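Local coordinates for heat shock protein, putative (Plasmodium falciparum, PDB 1Y6Z), which is the middle domain of an Hsp90-family protein that probably acts as an ATP-dependent chaperone assisting the folding of unfolded proteins, at residues 87-92 / 123-128; 94-99 / 152-157; 160-165 / 170-175; 176-181 / 237-242; 188-193 / 249-254. All coordinates share one frame; numbering follows the deposited sequence.

Interaction 1: residues 87-92 / 123-128; sequences SESIPR and IINKRI
Ile90 and Asn125 meet where the loop 87-92 passes closest to the helix 123-128, with the CA of Ile90 only 5.7 Å from the CA of Asn125. The buried part of the contact is built on the two branches of Ile90. Its short branch lies against the Asn125 amide, CG2 of Ile90 standing 4.0 Å from CG of Asn125. The longer branch runs on to the next helical turn, where CD1 of Ile90 reaches CG2 of Ile128 at 4.4 Å, a looser apolar touch. With CG1 lodged between the backbone N and the carbonyl carbon (chi1 79°), both branches can serve the helix at once. A beta-branched residue suits this place because it offers two methyl ends to two successive turns, while Ile128 goes on to Leu51 and Val101 of the main sheet.

The other side is partly open to solvent. There Ser89 sits at the margin, its carbonyl O 3.8 Å from CG of Asn125, while its hydroxyl is hydrogen-bonded to Phe86 O within its own loop. Farther round the helix, Arg127 makes a salt bridge with Glu195 of the second subunit.

The chemistry therefore changes across a few ångströms. Isoleucine methyls seat the loop against the helix that backs the sheet, and a buried asparagine places its polar amide at the boundary, beside the serine, so the loop is probably held mainly by exclusion of water.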
# COMPACT_ATOMS: atom_id res chain seq x y z
N SER B 87 -7.71 -17.92 12.75
CA SER B 87 -8.05 -16.52 12.94
C SER B 87 -7.78 -15.93 14.35
O SER B 87 -7.72 -14.70 14.50
CB SER B 87 -9.53 -16.31 12.59
OG SER B 87 -9.73 -16.43 11.19
N GLU B 88 -7.64 -16.80 15.35
CA GLU B 88 -7.28 -16.41 16.73
C GLU B 88 -5.91 -15.72 16.86
O GLU B 88 -5.61 -15.06 17.87
CB GLU B 88 -7.23 -17.62 17.64
CG GLU B 88 -8.54 -18.19 18.08
CD GLU B 88 -8.32 -19.27 19.14
OE1 GLU B 88 -7.73 -18.95 20.20
OE2 GLU B 88 -8.74 -20.44 18.90
N SER B 89 -5.07 -15.90 15.85
CA SER B 89 -3.79 -15.25 15.84
C SER B 89 -3.72 -13.99 14.93
O SER B 89 -2.71 -13.25 14.96
CB SER B 89 -2.70 -16.29 15.51
OG SER B 89 -2.94 -16.88 14.25
N ILE B 90 -4.75 -13.74 14.12
CA ILE B 90 -4.72 -12.54 13.27
C ILE B 90 -5.48 -11.42 14.01
O ILE B 90 -6.23 -11.73 14.93
CB ILE B 90 -5.17 -12.81 11.76
CG1 ILE B 90 -6.68 -12.88 11.61
CG2 ILE B 90 -4.59 -14.13 11.24
CD1 ILE B 90 -7.13 -12.79 10.11
N PRO B 91 -5.27 -10.13 13.64
CA PRO B 91 -5.99 -9.05 14.34
C PRO B 91 -7.48 -9.34 14.34
O PRO B 91 -7.99 -9.84 13.36
CB PRO B 91 -5.71 -7.83 13.49
CG PRO B 91 -4.27 -8.13 13.01
CD PRO B 91 -4.37 -9.60 12.62
N ARG B 92 -8.15 -9.10 15.44
CA ARG B 92 -9.55 -9.53 15.46
C ARG B 92 -10.45 -8.68 14.57
O ARG B 92 -11.59 -9.09 14.24
CB ARG B 92 -10.10 -9.52 16.89
CG ARG B 92 -10.41 -8.13 17.44
CD ARG B 92 -11.03 -8.24 18.88
NE ARG B 92 -11.41 -6.92 19.38
CZ ARG B 92 -12.21 -6.72 20.44
NH1 ARG B 92 -12.70 -7.74 21.13
NH2 ARG B 92 -12.51 -5.50 20.82
N ILE B 123 4.79 -14.43 10.52
CA ILE B 123 5.05 -14.10 9.13
C ILE B 123 3.81 -14.37 8.27
O ILE B 123 3.40 -13.54 7.45
CB ILE B 123 6.21 -14.95 8.63
CG1 ILE B 123 7.53 -14.30 9.08
CG2 ILE B 123 6.12 -15.17 7.11
CD1 ILE B 123 8.65 -15.25 9.21
N ILE B 124 3.21 -15.54 8.46
CA ILE B 124 2.00 -15.87 7.72
C ILE B 124 0.89 -14.84 8.04
O ILE B 124 0.25 -14.32 7.11
CB ILE B 124 1.54 -17.34 7.92
CG1 ILE B 124 2.62 -18.30 7.38
CG2 ILE B 124 0.22 -17.61 7.18
CD1 ILE B 124 2.41 -19.76 7.72
N ASN B 125 0.68 -14.56 9.33
CA ASN B 125 -0.29 -13.58 9.78
C ASN B 125 -0.11 -12.22 9.11
O ASN B 125 -1.07 -11.61 8.64
CB ASN B 125 -0.23 -13.41 11.30
CG ASN B 125 -0.73 -14.65 12.04
OD1 ASN B 125 -0.48 -14.80 13.24
ND2 ASN B 125 -1.39 -15.57 11.31
N LYS B 126 1.13 -11.73 9.11
CA LYS B 126 1.43 -10.44 8.50
C LYS B 126 1.08 -10.37 7.01
O LYS B 126 0.56 -9.38 6.58
CB LYS B 126 2.92 -10.08 8.71
CG LYS B 126 3.13 -8.57 8.65
CD LYS B 126 4.59 -8.21 8.39
CE LYS B 126 4.65 -6.90 7.61
NZ LYS B 126 6.00 -6.26 7.73
N ARG B 127 1.37 -11.43 6.26
CA ARG B 127 1.15 -11.53 4.81
C ARG B 127 -0.37 -11.55 4.57
O ARG B 127 -0.89 -10.97 3.62
CB ARG B 127 1.68 -12.86 4.32
CG ARG B 127 2.97 -12.98 3.43
CD ARG B 127 4.12 -12.13 3.79
NE ARG B 127 5.43 -12.68 3.36
CZ ARG B 127 5.83 -12.92 2.10
NH1 ARG B 127 7.08 -13.38 1.87
NH2 ARG B 127 5.03 -12.71 1.06
N ILE B 128 -1.07 -12.28 5.43
CA ILE B 128 -2.53 -12.29 5.34
C ILE B 128 -3.13 -10.90 5.51
O ILE B 128 -4.03 -10.52 4.78
CB ILE B 128 -3.13 -13.28 6.33
CG1 ILE B 128 -2.92 -14.69 5.78
CG2 ILE B 128 -4.66 -13.07 6.48
CD1 ILE B 128 -3.47 -15.77 6.67

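Interaction 2: residues 94-99 / 152-157; sequences LTFLRG and NTFGKY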
# COMPACT_ATOMS: atom_id res chain seq x y z
N LEU B 94 -10.17 -8.50 11.60
CA LEU B 94 -10.29 -9.34 10.41
C LEU B 94 -11.02 -10.67 10.59
O LEU B 94 -10.95 -11.52 9.70
CB LEU B 94 -8.90 -9.65 9.86
CG LEU B 94 -8.34 -8.41 9.19
CD1 LEU B 94 -6.87 -8.67 9.05
CD2 LEU B 94 -9.04 -8.19 7.79
N THR B 95 -11.72 -10.82 11.71
CA THR B 95 -12.49 -12.02 12.07
C THR B 95 -13.54 -12.36 11.01
O THR B 95 -13.95 -13.51 10.91
CB THR B 95 -13.19 -11.89 13.46
OG1 THR B 95 -13.76 -13.16 13.86
CG2 THR B 95 -14.29 -10.83 13.45
N PHE B 96 -13.97 -11.36 10.24
CA PHE B 96 -15.04 -11.60 9.22
C PHE B 96 -14.50 -12.32 7.99
O PHE B 96 -15.27 -12.84 7.21
CB PHE B 96 -15.76 -10.31 8.81
CG PHE B 96 -14.87 -9.31 8.09
CD1 PHE B 96 -14.18 -8.35 8.79
CD2 PHE B 96 -14.71 -9.39 6.69
CE1 PHE B 96 -13.36 -7.39 8.15
CE2 PHE B 96 -13.83 -8.46 6.03
CZ PHE B 96 -13.19 -7.47 6.75
N LEU B 97 -13.18 -12.37 7.78
CA LEU B 97 -12.64 -13.07 6.62
C LEU B 97 -12.89 -14.60 6.76
O LEU B 97 -12.85 -15.14 7.86
CB LEU B 97 -11.08 -12.89 6.60
CG LEU B 97 -10.45 -11.55 6.28
CD1 LEU B 97 -8.90 -11.84 6.28
CD2 LEU B 97 -10.82 -11.15 4.91
N ARG B 98 -13.11 -15.27 5.65
CA ARG B 98 -13.17 -16.72 5.61
C ARG B 98 -12.10 -17.14 4.61
O ARG B 98 -11.92 -16.50 3.57
CB ARG B 98 -14.56 -17.21 5.20
CG ARG B 98 -15.67 -16.83 6.19
CD ARG B 98 -15.44 -17.60 7.45
NE ARG B 98 -16.40 -17.39 8.55
CZ ARG B 98 -16.20 -16.57 9.57
NH1 ARG B 98 -15.15 -15.77 9.59
NH2 ARG B 98 -17.10 -16.48 10.55
N GLY B 99 -11.39 -18.23 4.86
CA GLY B 99 -10.31 -18.58 3.96
C GLY B 99 -9.53 -19.81 4.41
O GLY B 99 -9.88 -20.46 5.41
N ASN B 152 -21.32 -1.17 4.39
CA ASN B 152 -22.61 -1.36 5.15
C ASN B 152 -22.61 -2.61 6.06
O ASN B 152 -23.20 -2.58 7.15
CB ASN B 152 -23.81 -1.45 4.20
CG ASN B 152 -24.21 -0.10 3.58
OD1 ASN B 152 -24.92 -0.07 2.55
ND2 ASN B 152 -23.76 0.99 4.17
N THR B 153 -21.93 -3.68 5.64
CA THR B 153 -21.88 -4.98 6.40
C THR B 153 -20.67 -5.09 7.34
O THR B 153 -20.82 -5.54 8.50
CB THR B 153 -21.81 -6.17 5.41
OG1 THR B 153 -22.77 -5.96 4.36
CG2 THR B 153 -21.99 -7.61 6.10
N PHE B 154 -19.49 -4.73 6.81
CA PHE B 154 -18.22 -4.97 7.48
C PHE B 154 -17.44 -3.71 7.87
O PHE B 154 -16.43 -3.79 8.54
CB PHE B 154 -17.32 -5.86 6.60
CG PHE B 154 -17.91 -7.19 6.29
CD1 PHE B 154 -18.27 -7.51 4.97
CD2 PHE B 154 -18.08 -8.16 7.31
CE1 PHE B 154 -18.84 -8.80 4.61
CE2 PHE B 154 -18.66 -9.46 6.99
CZ PHE B 154 -19.05 -9.76 5.62
N GLY B 155 -17.98 -2.54 7.51
CA GLY B 155 -17.38 -1.25 7.91
C GLY B 155 -17.15 -1.09 9.40
O GLY B 155 -16.19 -0.43 9.78
N LYS B 156 -18.03 -1.67 10.25
CA LYS B 156 -17.82 -1.62 11.68
C LYS B 156 -16.50 -2.27 12.06
O LYS B 156 -15.81 -1.78 12.97
CB LYS B 156 -18.99 -2.29 12.45
CG LYS B 156 -19.30 -3.74 11.94
CD LYS B 156 -20.66 -4.22 12.52
CE LYS B 156 -20.71 -5.75 12.47
NZ LYS B 156 -22.04 -6.23 13.16
N TYR B 157 -16.13 -3.36 11.35
CA TYR B 157 -14.86 -4.06 11.67
C TYR B 157 -13.65 -3.18 11.32
O TYR B 157 -12.67 -3.15 12.02
CB TYR B 157 -14.77 -5.41 10.94
CG TYR B 157 -15.72 -6.38 11.54
CD1 TYR B 157 -16.93 -6.66 10.94
CD2 TYR B 157 -15.43 -6.96 12.76
CE1 TYR B 157 -17.83 -7.60 11.55
CE2 TYR B 157 -16.33 -7.91 13.38
CZ TYR B 157 -17.50 -8.22 12.78
OH TYR B 157 -18.43 -9.07 13.43
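Arg98 NH1 is shared between two carbonyl oxygens, lying 2.9 Å from Thr95 O and 2.9 Å from Leu97 O, and so braces the type I turn 94-97 whose Thr95 and Phe96 meet Phe154 and Tyr157 of helix 145-164. The guanidinium holds both acceptors in its plane, which suits clasping a turn; Arg98 NH2 salt-bridges Glu60.

From this turn Phe96 projects toward the helix. Its ring forms an offset stack with that of Phe154, centroids 4.7 Å apart and planes 24° from parallel. The CB of Phe154 adds a CH-pi contact, almost straight above the centroid of the Phe96 ring at 4.2 Å. Phe154 is covered on its opposite face by CG2 of its neighbour Thr153. Tyr157 completes the aromatic cluster: its CB is 3.7 Å from CD1 of Phe96, and its ring, oblique to that of Phe96, receives the Thr95 methyl, CG2 to Tyr157 CE2 3.6 Å.

A tyrosine fits at the end of the cluster because its OH can bond to Met65 O while the ring stays buried. Across the contact itself the chemistry is wholly apolar, which implies that dispersion and exclusion of water join turn to helix, with hydrogen bonds fixing the shape of the turn.

Interaction 3: residues 160-165 / 170-175; sequences IGVVED and EEIASL
Two helices face each other across a short connection: 160-164 ends the long helix 145-164, Asp165 leaves helical geometry, and 170-173 belongs to the brief helix that follows. They come nearest at Val162 and Ala173, whose CA atoms are 5.7 Å apart. Small residues permit this closeness. Gly161 has no side chain, and CD1 of Ile172 settles over its backbone, 3.8 Å from Gly161 C. Ala173 likewise contributes only a methyl, its CB 4.1 Å from CG2 of Val162.

Ile172 spreads over the helix end and Asp165. CG2 meets CG2 of Val162 at 3.8 Å, while CD1, on the extended arm (chi2 177°), passes from Gly161 to CB of Asp165, 4.0 Å away. The Val162 CG2 methyl in turn presses on the backbone of Ala173, 3.6 Å from its N. Asp165 crosses Ile172 at about a right angle, CB and OD2 equally near its CD1; Asn168 N occupies OD1 and Trp93 NE1 occupies OD2. An aspartate suits the end of the helix because it can accept from the connecting loop and from a neighbouring loop together.

This is a tight helix-loop-helix hairpin, part of the helical region that joins the two alpha/beta parts of the Hsp90 middle domain.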
# COMPACT_ATOMS: atom_id res chain seq x y z
N ILE B 160 -13.14 -0.62 13.98
CA ILE B 160 -12.41 -1.27 15.10
C ILE B 160 -10.92 -1.46 14.75
O ILE B 160 -10.06 -1.24 15.59
CB ILE B 160 -13.07 -2.58 15.52
CG1 ILE B 160 -14.39 -2.29 16.25
CG2 ILE B 160 -12.14 -3.45 16.47
CD1 ILE B 160 -15.36 -3.43 16.04
N GLY B 161 -10.64 -1.85 13.50
CA GLY B 161 -9.24 -1.94 13.04
C GLY B 161 -8.45 -0.64 13.24
O GLY B 161 -7.28 -0.68 13.68
N VAL B 162 -9.07 0.48 12.89
CA VAL B 162 -8.50 1.84 13.11
C VAL B 162 -8.14 2.07 14.60
O VAL B 162 -7.06 2.64 14.93
CB VAL B 162 -9.46 2.95 12.62
CG1 VAL B 162 -8.94 4.35 13.06
CG2 VAL B 162 -9.69 2.89 11.09
N VAL B 163 -9.05 1.66 15.50
CA VAL B 163 -8.81 1.70 16.96
C VAL B 163 -7.69 0.74 17.37
O VAL B 163 -6.73 1.12 18.08
CB VAL B 163 -10.14 1.34 17.75
CG1 VAL B 163 -9.95 1.38 19.29
CG2 VAL B 163 -11.26 2.26 17.32
N GLU B 164 -7.78 -0.52 16.89
CA GLU B 164 -6.96 -1.62 17.45
C GLU B 164 -5.73 -2.06 16.72
O GLU B 164 -4.87 -2.72 17.30
CB GLU B 164 -7.83 -2.86 17.74
CG GLU B 164 -8.99 -2.54 18.62
CD GLU B 164 -9.83 -3.73 18.99
OE1 GLU B 164 -9.61 -4.85 18.46
OE2 GLU B 164 -10.77 -3.51 19.78
N ASP B 165 -5.60 -1.71 15.47
CA ASP B 165 -4.50 -2.26 14.70
C ASP B 165 -3.48 -1.11 14.46
O ASP B 165 -3.47 -0.46 13.41
CB ASP B 165 -5.01 -2.94 13.40
CG ASP B 165 -3.86 -3.51 12.54
OD1 ASP B 165 -2.71 -3.10 12.75
OD2 ASP B 165 -4.11 -4.33 11.64
N GLU B 170 -3.33 3.68 9.51
CA GLU B 170 -3.58 4.70 8.46
C GLU B 170 -4.23 4.12 7.22
O GLU B 170 -5.16 4.71 6.64
CB GLU B 170 -2.27 5.41 8.06
CG GLU B 170 -2.46 6.50 6.96
CD GLU B 170 -1.15 7.19 6.54
OE1 GLU B 170 -0.39 7.59 7.46
OE2 GLU B 170 -0.93 7.35 5.31
N GLU B 171 -3.74 2.95 6.80
CA GLU B 171 -4.32 2.30 5.63
C GLU B 171 -5.80 1.94 5.86
O GLU B 171 -6.66 2.11 4.96
CB GLU B 171 -3.53 1.05 5.28
CG GLU B 171 -2.28 1.32 4.50
CD GLU B 171 -1.94 0.09 3.68
OE1 GLU B 171 -1.41 -0.84 4.31
OE2 GLU B 171 -2.27 0.05 2.45
N ILE B 172 -6.09 1.47 7.06
CA ILE B 172 -7.48 1.08 7.35
C ILE B 172 -8.34 2.34 7.40
O ILE B 172 -9.47 2.33 6.94
CB ILE B 172 -7.59 0.29 8.65
CG1 ILE B 172 -6.61 -0.91 8.67
CG2 ILE B 172 -9.09 -0.15 8.88
CD1 ILE B 172 -6.65 -1.71 10.01
N ALA B 173 -7.81 3.38 8.04
CA ALA B 173 -8.47 4.70 8.19
C ALA B 173 -8.86 5.29 6.84
O ALA B 173 -9.93 5.91 6.71
CB ALA B 173 -7.51 5.66 8.97
N SER B 174 -8.03 5.06 5.83
CA SER B 174 -8.29 5.53 4.48
C SER B 174 -9.53 4.89 3.82
O SER B 174 -10.02 5.40 2.78
CB SER B 174 -7.02 5.35 3.61
OG SER B 174 -6.82 4.03 3.20
N LEU B 175 -10.05 3.81 4.41
CA LEU B 175 -11.18 3.03 3.84
C LEU B 175 -12.53 3.36 4.46
O LEU B 175 -13.54 3.12 3.82
CB LEU B 175 -10.96 1.48 3.99
CG LEU B 175 -9.64 0.93 3.36
CD1 LEU B 175 -9.29 -0.55 3.71
CD2 LEU B 175 -9.76 1.17 1.83

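Interaction 4: residues 176-181 / 237-242; sequences VEFYSI and PIDEFC
Sulfur-aromatic contact comes first: Cys242 SG approaches the rim of the Phe178 ring, lying close to its plane, 3.9 Å from CZ and 5.3 Å from the ring centroid. SG points there because it stands opposite the backbone N (chi1 174°), directed from the helix toward the segment 176-181. Cysteine suits the spot, being small enough for a buried helix face yet polarisable at its tip.

Purely apolar packing is slight. CG2 of Val176 touches the same sulfur at 4.4 Å, so SG lies against both a methyl and a ring edge, and Val176 also rests on Val162 of helix 145-164.

In the fold, helix 237-249 connects the parallel strands 231-234 and 256-258, a beta-alpha-beta crossover in the smaller alpha/beta part of the Hsp90 middle domain. The strand 177-178, paired with 188-189, lies beside its first turns.

Charge meets ring at Asp239. Its carboxylate reaches the rim of Phe178, OD1 being 3.8 Å from CE2, with the two planes 83° apart. Aromatic C-H edges are weakly positive, which probably makes them acceptable neighbours for a carboxylate. The stronger partners of Asp239 lie outside these segments: OD1 makes a salt bridge with Lys159 NZ, and OD2 accepts from Leu235 N, just ahead of the helix.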
# COMPACT_ATOMS: atom_id res chain seq x y z
N VAL B 176 -12.53 3.83 5.71
CA VAL B 176 -13.76 4.01 6.51
C VAL B 176 -14.50 5.27 5.94
O VAL B 176 -13.85 6.13 5.35
CB VAL B 176 -13.47 4.14 8.04
CG1 VAL B 176 -12.74 2.93 8.65
CG2 VAL B 176 -12.66 5.39 8.34
N GLU B 177 -15.85 5.30 6.05
CA GLU B 177 -16.67 6.39 5.52
C GLU B 177 -17.72 6.84 6.54
O GLU B 177 -18.20 6.01 7.35
CB GLU B 177 -17.29 5.97 4.17
CG GLU B 177 -16.26 5.74 3.05
CD GLU B 177 -16.88 5.45 1.70
OE1 GLU B 177 -18.12 5.56 1.57
OE2 GLU B 177 -16.10 5.10 0.79
N PHE B 178 -18.03 8.14 6.52
CA PHE B 178 -18.98 8.76 7.47
C PHE B 178 -19.81 9.77 6.74
O PHE B 178 -19.36 10.38 5.75
CB PHE B 178 -18.29 9.51 8.63
CG PHE B 178 -17.30 8.68 9.37
CD1 PHE B 178 -15.97 8.64 8.98
CD2 PHE B 178 -17.71 7.90 10.45
CE1 PHE B 178 -15.05 7.86 9.65
CE2 PHE B 178 -16.77 7.10 11.15
CZ PHE B 178 -15.43 7.08 10.73
N TYR B 179 -21.04 9.93 7.21
CA TYR B 179 -21.90 10.98 6.72
C TYR B 179 -21.30 12.28 7.21
O TYR B 179 -20.68 12.29 8.26
CB TYR B 179 -23.32 10.78 7.27
CG TYR B 179 -24.11 9.73 6.52
CD1 TYR B 179 -24.48 8.52 7.12
CD2 TYR B 179 -24.39 9.90 5.18
CE1 TYR B 179 -25.19 7.54 6.39
CE2 TYR B 179 -25.09 8.95 4.44
CZ TYR B 179 -25.49 7.77 5.05
OH TYR B 179 -26.17 6.84 4.27
N SER B 180 -21.53 13.37 6.48
CA SER B 180 -21.09 14.67 6.94
C SER B 180 -22.19 15.68 6.63
O SER B 180 -23.23 15.30 6.07
CB SER B 180 -19.81 15.08 6.24
OG SER B 180 -20.07 15.37 4.89
N ILE B 181 -21.96 16.96 6.97
CA ILE B 181 -22.89 18.04 6.55
C ILE B 181 -22.98 18.13 5.02
O ILE B 181 -24.08 18.22 4.47
CB ILE B 181 -22.49 19.42 7.14
CG1 ILE B 181 -22.35 19.35 8.69
CG2 ILE B 181 -23.47 20.52 6.65
CD1 ILE B 181 -21.77 20.65 9.41
N PRO B 237 -20.92 4.43 19.26
CA PRO B 237 -19.66 4.43 19.99
C PRO B 237 -18.57 3.95 19.05
O PRO B 237 -17.43 4.36 19.23
CB PRO B 237 -19.89 3.42 21.11
CG PRO B 237 -21.41 3.39 21.28
CD PRO B 237 -21.92 3.53 19.88
N ILE B 238 -18.92 3.12 18.07
CA ILE B 238 -17.87 2.62 17.11
C ILE B 238 -17.36 3.74 16.20
O ILE B 238 -16.14 3.90 16.13
CB ILE B 238 -18.18 1.32 16.31
CG1 ILE B 238 -18.05 0.07 17.20
CG2 ILE B 238 -17.07 1.07 15.29
CD1 ILE B 238 -18.72 -1.21 16.65
N ASP B 239 -18.27 4.48 15.56
CA ASP B 239 -17.93 5.74 14.86
C ASP B 239 -17.10 6.58 15.83
O ASP B 239 -16.00 7.08 15.50
CB ASP B 239 -19.15 6.56 14.42
CG ASP B 239 -19.91 5.94 13.28
OD1 ASP B 239 -19.50 4.89 12.72
OD2 ASP B 239 -20.97 6.52 12.89
N GLU B 240 -17.62 6.70 17.04
CA GLU B 240 -17.01 7.50 18.11
C GLU B 240 -15.61 7.04 18.54
O GLU B 240 -14.70 7.85 18.57
CB GLU B 240 -17.99 7.62 19.29
CG GLU B 240 -17.67 8.72 20.29
CD GLU B 240 -17.90 10.11 19.73
OE1 GLU B 240 -16.97 10.96 19.85
OE2 GLU B 240 -19.01 10.37 19.17
N PHE B 241 -15.42 5.75 18.84
CA PHE B 241 -14.06 5.27 19.13
C PHE B 241 -13.14 5.35 17.93
O PHE B 241 -11.92 5.47 18.11
CB PHE B 241 -14.02 3.84 19.65
CG PHE B 241 -14.44 3.70 21.08
CD1 PHE B 241 -13.64 4.23 22.10
CD2 PHE B 241 -15.63 3.06 21.41
CE1 PHE B 241 -14.02 4.13 23.45
CE2 PHE B 241 -16.03 2.94 22.75
CZ PHE B 241 -15.22 3.49 23.78
N CYS B 242 -13.70 5.20 16.74
CA CYS B 242 -12.88 5.23 15.53
C CYS B 242 -12.31 6.64 15.39
O CYS B 242 -11.09 6.85 15.31
CB CYS B 242 -13.70 4.89 14.29
SG CYS B 242 -12.77 5.07 12.70

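Interaction 5: residues 188-193 / 249-254; sequences TDLDSY and NKYKGY
Leu190 lays its CD1 methyl over the middle of the Tyr251 ring, a CH-pi contact 3.8 Å from the centroid and nearly along the ring normal. Tyr251 opens a type I′ beta turn, 251-254, that follows helix 237-249, and Leu190 begins the helix 190-195, so the contact sets a turn against a helix start in the smaller alpha/beta part of the domain. Positive phi at Lys252 (52°) and at Gly253 (91°) is what this turn needs, and glycine takes it readily.

The leucine adds a second touch through CB, 3.5 Å from CE2 of Tyr251. On the opposite face of the ring lies CG of Lys252, so the tyrosine is sandwiched between two aliphatic groups. Asp189, at the N-cap, accepts from Ser192 N and fixes the first turn from which Leu190 and Asp191 project.

Polar groups gather at the ring's hydroxyl end. Tyr251 OH donates to Asp191 OD2 at 2.7 Å, coming from above the carboxylate plane. Lysine suits the next position because its extended chain carries the ammonium over the ring to the same carboxylate in a salt bridge. Lys252 NZ meets Asp191 OD2 at 2.7 Å on the syn side, from the opposite face of the carboxylate plane to the tyrosine hydroxyl.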
# COMPACT_ATOMS: atom_id res chain seq x y z
N THR B 188 -18.83 10.13 3.01
CA THR B 188 -17.57 10.56 2.44
C THR B 188 -16.42 9.81 3.13
O THR B 188 -16.51 9.50 4.35
CB THR B 188 -17.32 12.07 2.63
OG1 THR B 188 -16.05 12.43 2.05
CG2 THR B 188 -17.33 12.44 4.12
N ASP B 189 -15.34 9.58 2.38
CA ASP B 189 -14.17 9.01 3.00
C ASP B 189 -13.29 10.17 3.52
O ASP B 189 -13.61 11.36 3.29
CB ASP B 189 -13.44 8.00 2.07
CG ASP B 189 -12.93 8.64 0.77
OD1 ASP B 189 -12.97 9.88 0.64
OD2 ASP B 189 -12.46 7.91 -0.14
N LEU B 190 -12.26 9.85 4.26
CA LEU B 190 -11.44 10.91 4.84
C LEU B 190 -10.65 11.71 3.77
O LEU B 190 -10.54 12.95 3.85
CB LEU B 190 -10.55 10.38 5.96
CG LEU B 190 -11.25 9.69 7.18
CD1 LEU B 190 -10.20 9.17 8.24
CD2 LEU B 190 -12.27 10.63 7.85
N ASP B 191 -10.11 11.02 2.79
CA ASP B 191 -9.27 11.72 1.80
C ASP B 191 -10.10 12.72 0.98
O ASP B 191 -9.60 13.78 0.61
CB ASP B 191 -8.59 10.71 0.87
CG ASP B 191 -7.56 9.83 1.59
OD1 ASP B 191 -7.35 8.73 1.08
OD2 ASP B 191 -6.94 10.21 2.62
N SER B 192 -11.36 12.39 0.74
CA SER B 192 -12.25 13.28 0.03
C SER B 192 -12.59 14.49 0.90
O SER B 192 -12.65 15.60 0.38
CB SER B 192 -13.52 12.59 -0.42
OG SER B 192 -13.26 11.55 -1.35
N TYR B 193 -12.78 14.26 2.20
CA TYR B 193 -12.91 15.36 3.15
C TYR B 193 -11.69 16.27 3.06
O TYR B 193 -11.85 17.48 2.98
CB TYR B 193 -13.13 14.88 4.58
CG TYR B 193 -13.33 15.98 5.63
CD1 TYR B 193 -14.56 16.18 6.25
CD2 TYR B 193 -12.27 16.79 6.03
CE1 TYR B 193 -14.73 17.15 7.24
CE2 TYR B 193 -12.44 17.79 6.97
CZ TYR B 193 -13.66 17.97 7.57
OH TYR B 193 -13.77 18.97 8.53
N ASN B 249 -3.33 9.86 17.19
CA ASN B 249 -2.13 9.94 16.31
C ASN B 249 -2.38 10.52 14.94
O ASN B 249 -1.57 10.33 14.02
CB ASN B 249 -1.29 8.66 16.23
CG ASN B 249 0.06 8.78 16.97
OD1 ASN B 249 0.14 9.30 18.10
ND2 ASN B 249 1.13 8.25 16.34
N LYS B 250 -3.50 11.24 14.83
CA LYS B 250 -3.83 12.05 13.65
C LYS B 250 -4.26 11.17 12.48
O LYS B 250 -4.32 9.94 12.58
CB LYS B 250 -2.62 12.92 13.24
CG LYS B 250 -2.14 13.98 14.30
CD LYS B 250 -0.98 14.77 13.70
CE LYS B 250 -0.83 16.15 14.31
NZ LYS B 250 -0.34 17.14 13.30
N TYR B 251 -4.57 11.82 11.36
CA TYR B 251 -4.82 11.11 10.12
C TYR B 251 -4.06 11.82 9.04
O TYR B 251 -4.43 12.93 8.62
CB TYR B 251 -6.30 11.03 9.75
CG TYR B 251 -6.51 10.36 8.40
CD1 TYR B 251 -6.31 8.97 8.22
CD2 TYR B 251 -6.86 11.11 7.27
CE1 TYR B 251 -6.48 8.37 6.98
CE2 TYR B 251 -7.03 10.50 6.01
CZ TYR B 251 -6.81 9.12 5.90
OH TYR B 251 -6.99 8.51 4.72
N LYS B 252 -3.00 11.17 8.57
CA LYS B 252 -2.16 11.68 7.50
C LYS B 252 -1.71 13.10 7.87
O LYS B 252 -1.69 13.98 7.03
CB LYS B 252 -2.83 11.61 6.10
CG LYS B 252 -3.11 10.18 5.56
CD LYS B 252 -3.55 10.16 4.08
CE LYS B 252 -3.89 8.72 3.66
NZ LYS B 252 -4.75 8.61 2.43
N GLY B 253 -1.42 13.28 9.15
CA GLY B 253 -0.83 14.53 9.68
C GLY B 253 -1.85 15.56 10.15
O GLY B 253 -1.46 16.60 10.68
N TYR B 254 -3.14 15.27 9.94
CA TYR B 254 -4.27 16.13 10.36
C TYR B 254 -4.80 15.76 11.72
O TYR B 254 -4.98 14.59 12.02
CB TYR B 254 -5.43 16.02 9.36
CG TYR B 254 -5.08 16.58 8.02
CD1 TYR B 254 -4.63 15.75 7.01
CD2 TYR B 254 -5.15 17.94 7.78
CE1 TYR B 254 -4.28 16.28 5.76
CE2 TYR B 254 -4.82 18.48 6.55
CZ TYR B 254 -4.37 17.64 5.55
OH TYR B 254 -4.04 18.18 4.33

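In the fold
From the N terminus, the chain first enters interactions 1 and 2 through consecutive segments, 87-92 and 94-99. Interaction 1 closes on helix 121-141 and interaction 2 on helix 145-164, so the two loops cross, tying the larger mixed sheet and its loops to successive helices. Interaction 3 follows in series as a short local closure at the end of helix 145-164, joined to interaction 1 by the Arg92-Glu164 salt bridge. Interactions 4 and 5 then cross each other: 176-181 and 188-193, whose strands 177-178 and 188-189 pair, are met later in the chain by 237-242 and 249-254 respectively. Both touch interaction 3, which thus stands between the larger and smaller alpha/beta parts. None nests within another.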